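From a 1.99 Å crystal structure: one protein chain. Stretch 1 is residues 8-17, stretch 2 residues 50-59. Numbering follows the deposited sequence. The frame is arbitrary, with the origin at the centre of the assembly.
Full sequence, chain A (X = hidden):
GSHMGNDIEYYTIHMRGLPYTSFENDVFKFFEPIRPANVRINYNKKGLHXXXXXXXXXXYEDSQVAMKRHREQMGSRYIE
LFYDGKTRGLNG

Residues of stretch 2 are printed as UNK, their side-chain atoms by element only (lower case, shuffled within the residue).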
# COMPACT_ATOMS: atom_id res chain seq x y z
N ILE A 8 -3.87 -18.66 -3.60
CA ILE A 8 -2.62 -17.94 -3.79
C ILE A 8 -2.31 -17.09 -2.57
O ILE A 8 -3.20 -16.45 -1.99
CB ILE A 8 -2.65 -17.09 -5.08
CG1 ILE A 8 -2.76 -17.98 -6.33
CG2 ILE A 8 -1.44 -16.17 -5.16
CD1 ILE A 8 -2.94 -17.21 -7.63
N GLU A 9 -1.04 -17.09 -2.16
CA GLU A 9 -0.58 -16.36 -0.99
C GLU A 9 0.20 -15.12 -1.43
O GLU A 9 1.00 -15.18 -2.36
CB GLU A 9 0.31 -17.26 -0.12
CG GLU A 9 1.31 -18.06 -0.95
CD GLU A 9 2.15 -19.03 -0.14
OE1 GLU A 9 1.64 -19.55 0.87
OE2 GLU A 9 3.31 -19.27 -0.54
N TYR A 10 -0.04 -14.01 -0.76
CA TYR A 10 0.60 -12.75 -1.11
C TYR A 10 1.43 -12.25 0.07
O TYR A 10 1.25 -12.67 1.21
CB TYR A 10 -0.43 -11.70 -1.52
CG TYR A 10 -1.26 -12.10 -2.72
CD1 TYR A 10 -0.75 -11.99 -4.02
CD2 TYR A 10 -2.53 -12.59 -2.57
CE1 TYR A 10 -1.50 -12.35 -5.12
CE2 TYR A 10 -3.30 -12.96 -3.66
CZ TYR A 10 -2.78 -12.84 -4.93
OH TYR A 10 -3.54 -13.21 -6.01
N TYR A 11 2.37 -11.36 -0.22
CA TYR A 11 3.21 -10.74 0.80
C TYR A 11 2.76 -9.30 1.00
O TYR A 11 2.77 -8.50 0.05
CB TYR A 11 4.68 -10.81 0.41
CG TYR A 11 5.14 -12.24 0.18
CD1 TYR A 11 4.93 -12.87 -1.05
CD2 TYR A 11 5.76 -12.95 1.19
CE1 TYR A 11 5.34 -14.17 -1.26
CE2 TYR A 11 6.18 -14.27 0.99
CZ TYR A 11 5.96 -14.87 -0.24
OH TYR A 11 6.36 -16.17 -0.45
N THR A 12 2.41 -8.96 2.23
CA THR A 12 1.55 -7.81 2.51
C THR A 12 2.31 -6.66 3.15
O THR A 12 3.07 -6.87 4.12
CB THR A 12 0.41 -8.25 3.41
OG1 THR A 12 -0.26 -9.32 2.76
CG2 THR A 12 -0.56 -7.10 3.64
N ILE A 13 2.08 -5.46 2.64
CA ILE A 13 2.56 -4.22 3.24
C ILE A 13 1.33 -3.42 3.66
O ILE A 13 0.52 -3.03 2.81
CB ILE A 13 3.41 -3.41 2.27
CG1 ILE A 13 4.69 -4.17 1.89
CG2 ILE A 13 3.77 -2.06 2.87
CD1 ILE A 13 5.58 -3.32 0.99
N HIS A 14 1.17 -3.22 4.97
CA HIS A 14 0.09 -2.42 5.51
C HIS A 14 0.56 -0.97 5.55
O HIS A 14 1.72 -0.70 5.83
CB HIS A 14 -0.30 -2.90 6.91
CG HIS A 14 -1.42 -2.12 7.52
ND1 HIS A 14 -2.68 -2.07 6.95
CD2 HIS A 14 -1.47 -1.32 8.61
CE1 HIS A 14 -3.46 -1.28 7.68
NE2 HIS A 14 -2.75 -0.81 8.69
N MET A 15 -0.34 -0.05 5.18
CA MET A 15 0.03 1.34 4.98
C MET A 15 -0.83 2.22 5.86
O MET A 15 -2.04 2.03 5.93
CB MET A 15 -0.13 1.75 3.50
CG MET A 15 0.46 0.78 2.49
SD MET A 15 0.01 1.12 0.78
CE MET A 15 1.02 2.58 0.49
N ARG A 16 -0.22 3.17 6.55
CA ARG A 16 -0.98 4.16 7.30
C ARG A 16 -0.63 5.57 6.85
O ARG A 16 0.44 5.82 6.29
CB ARG A 16 -0.73 4.01 8.81
CG ARG A 16 -1.16 2.65 9.33
CD ARG A 16 -0.94 2.53 10.82
NE ARG A 16 -2.04 3.08 11.58
CZ ARG A 16 -3.18 2.41 11.77
NH1 ARG A 16 -3.33 1.19 11.25
NH2 ARG A 16 -4.15 2.96 12.50
N GLY A 17 -1.56 6.50 7.09
CA GLY A 17 -1.34 7.89 6.75
C GLY A 17 -1.73 8.30 5.35
O GLY A 17 -1.32 9.37 4.91
N UNK A 50 -10.54 5.32 5.41
CA UNK A 50 -10.00 5.26 6.76
C UNK A 50 -8.56 5.74 6.86
O UNK A 50 -8.01 5.79 7.96
o UNK A 50 -9.03 3.06 6.75
c UNK A 50 -10.08 3.83 7.30
N UNK A 51 -7.94 6.13 5.75
CA UNK A 51 -6.55 6.53 5.80
C UNK A 51 -5.54 5.40 5.80
O UNK A 51 -4.35 5.66 5.99
N UNK A 52 -5.96 4.15 5.62
CA UNK A 52 -5.03 3.03 5.58
C UNK A 52 -5.37 2.13 4.40
O UNK A 52 -6.43 2.25 3.78
c UNK A 52 -4.98 3.08 8.08
o UNK A 52 -6.27 1.41 6.90
c UNK A 52 -5.06 2.19 6.87
N UNK A 53 -4.46 1.20 4.12
CA UNK A 53 -4.59 0.36 2.96
C UNK A 53 -3.68 -0.84 3.11
O UNK A 53 -2.75 -0.82 3.93
c UNK A 53 -4.22 1.11 1.67
N UNK A 54 -3.92 -1.85 2.28
CA UNK A 54 -3.01 -2.98 2.10
C UNK A 54 -2.56 -3.09 0.66
O UNK A 54 -3.36 -2.91 -0.26
c UNK A 54 -3.66 -4.30 2.49
o UNK A 54 -4.81 -5.08 4.39
c UNK A 54 -3.81 -4.46 3.97
o UNK A 54 -2.92 -3.98 4.71
N UNK A 55 -1.27 -3.39 0.46
CA UNK A 55 -0.72 -3.69 -0.85
C UNK A 55 -0.19 -5.11 -0.80
O UNK A 55 0.57 -5.46 0.12
c UNK A 55 0.40 -2.70 -1.25
N UNK A 56 -0.62 -5.93 -1.77
CA UNK A 56 -0.35 -7.37 -1.84
C UNK A 56 0.60 -7.64 -3.00
O UNK A 56 0.24 -7.41 -4.16
c UNK A 56 -2.59 -8.05 -0.84
c UNK A 56 -1.64 -8.18 -2.01
c UNK A 56 -4.30 -7.85 1.35
c UNK A 56 -2.38 -8.80 0.30
c UNK A 56 -3.69 -7.19 -0.88
c UNK A 56 -4.54 -7.08 0.23
o UNK A 56 -5.10 -7.80 2.48
c UNK A 56 -3.22 -8.70 1.39
N UNK A 57 1.80 -8.11 -2.69
CA UNK A 57 2.82 -8.35 -3.70
C UNK A 57 2.92 -9.83 -4.01
O UNK A 57 2.61 -10.68 -3.18
c UNK A 57 4.18 -7.80 -3.24
c UNK A 57 3.67 -4.40 -1.64
c UNK A 57 4.59 -5.44 -4.03
c UNK A 57 4.10 -3.55 -2.64
c UNK A 57 3.71 -5.79 -1.84
c UNK A 57 4.18 -6.32 -3.02
c UNK A 57 4.57 -4.08 -3.84
N UNK A 58 3.38 -10.11 -5.24
CA UNK A 58 3.43 -11.47 -5.74
C UNK A 58 4.49 -12.30 -5.03
O UNK A 58 4.26 -13.48 -4.73
c UNK A 58 2.46 -11.02 -8.06
c UNK A 58 3.68 -11.45 -7.26
o UNK A 58 2.60 -10.20 -9.00
o UNK A 58 1.36 -11.50 -7.75
N UNK A 59 5.65 -11.71 -4.73
CA UNK A 59 6.76 -12.43 -4.12
C UNK A 59 7.28 -11.70 -2.88
O UNK A 59 7.06 -10.49 -2.70
o UNK A 59 8.43 -11.28 -5.44
c UNK A 59 7.95 -12.59 -5.08
c UNK A 59 7.53 -13.35 -6.33

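At position 50 one carbon leads to one oxygen, and nothing on stretch 1 is within reach: serine. The hydroxyl of S50 is hydrogen-bonded within the stretch, a role for a short polar side chain.

Position 51 has no side-chain atoms, and its backbone O lies 3.1 Å from G17 N. With phi/psi near 81/7, a CB would be jammed against the carbonyl O of the residue before, so glycine, G51, suits this corner of the chain.

At position 52 one carbon carries an oxygen and a carbon. CB lies 3.2 Å from M15 O, and the methyl sits over one face of the R16 guanidinium. This is threonine, a branched residue at home in a strand; T52 OG1 shares a 3.2 Å hydrogen bond with S50 OG.

Position 53 shows a lone carbon, CB, 4.3 Å from M15 SD: alanine, A53, a small apolar group in a buried place.

Position 54 has two carbons, the second bearing two oxygens, one of them 3.0 Å from H14 ND1. A carboxylate joined to the backbone CA through CB alone is aspartate. The short acid lets D54 OD1 accept a hydrogen bond from H14 ND1 near the imidazole plane.

At position 55 a single carbon, CB, also lies 4.3 Å from M15 SD. This is alanine; a lone methyl suffices for A55 in this buried spot on the face shared with I13 and M15.

At position 56 one carbon leads to a six-carbon ring bearing an oxygen. CB packs 3.8 Å from Y10 CB, and a ring carbon lies 3.3 Å from T12 OG1: tyrosine. Y56 packs ring carbons against stretch 1 yet stays partly exposed, which accommodates a polar hydroxyl.

Position 57 has a similar ring without oxygen, one carbon touching I13 CD1 at 3.4 Å: phenylalanine. F57 is buried, where a wholly apolar ring fits.

Position 58 has two carbons, then two oxygens, one 4.0 Å from Y10 CE1 at that ring's edge: aspartate. D58 is exposed, as suits a charge.

At position 59 one carbon carries an oxygen and a carbon; backbone C lies 3.2 Å from Y11 CD1. This is threonine: T59 stands right before a helix, and its side chain caps a backbone N just past the stretch.

The strands run antiparallel, at 160°. Paired backbone bonds join Y11 with F57, I13 with A55 and M15 with A53; M15 N to A53 O is 2.8 Å, and A53 N to M15 O is 3.1 Å. On the face of T12 and Y56, the histidine–aspartate bond adds a polar link to this ladder.

Stretch 2 50-59: SGTADAYFDT
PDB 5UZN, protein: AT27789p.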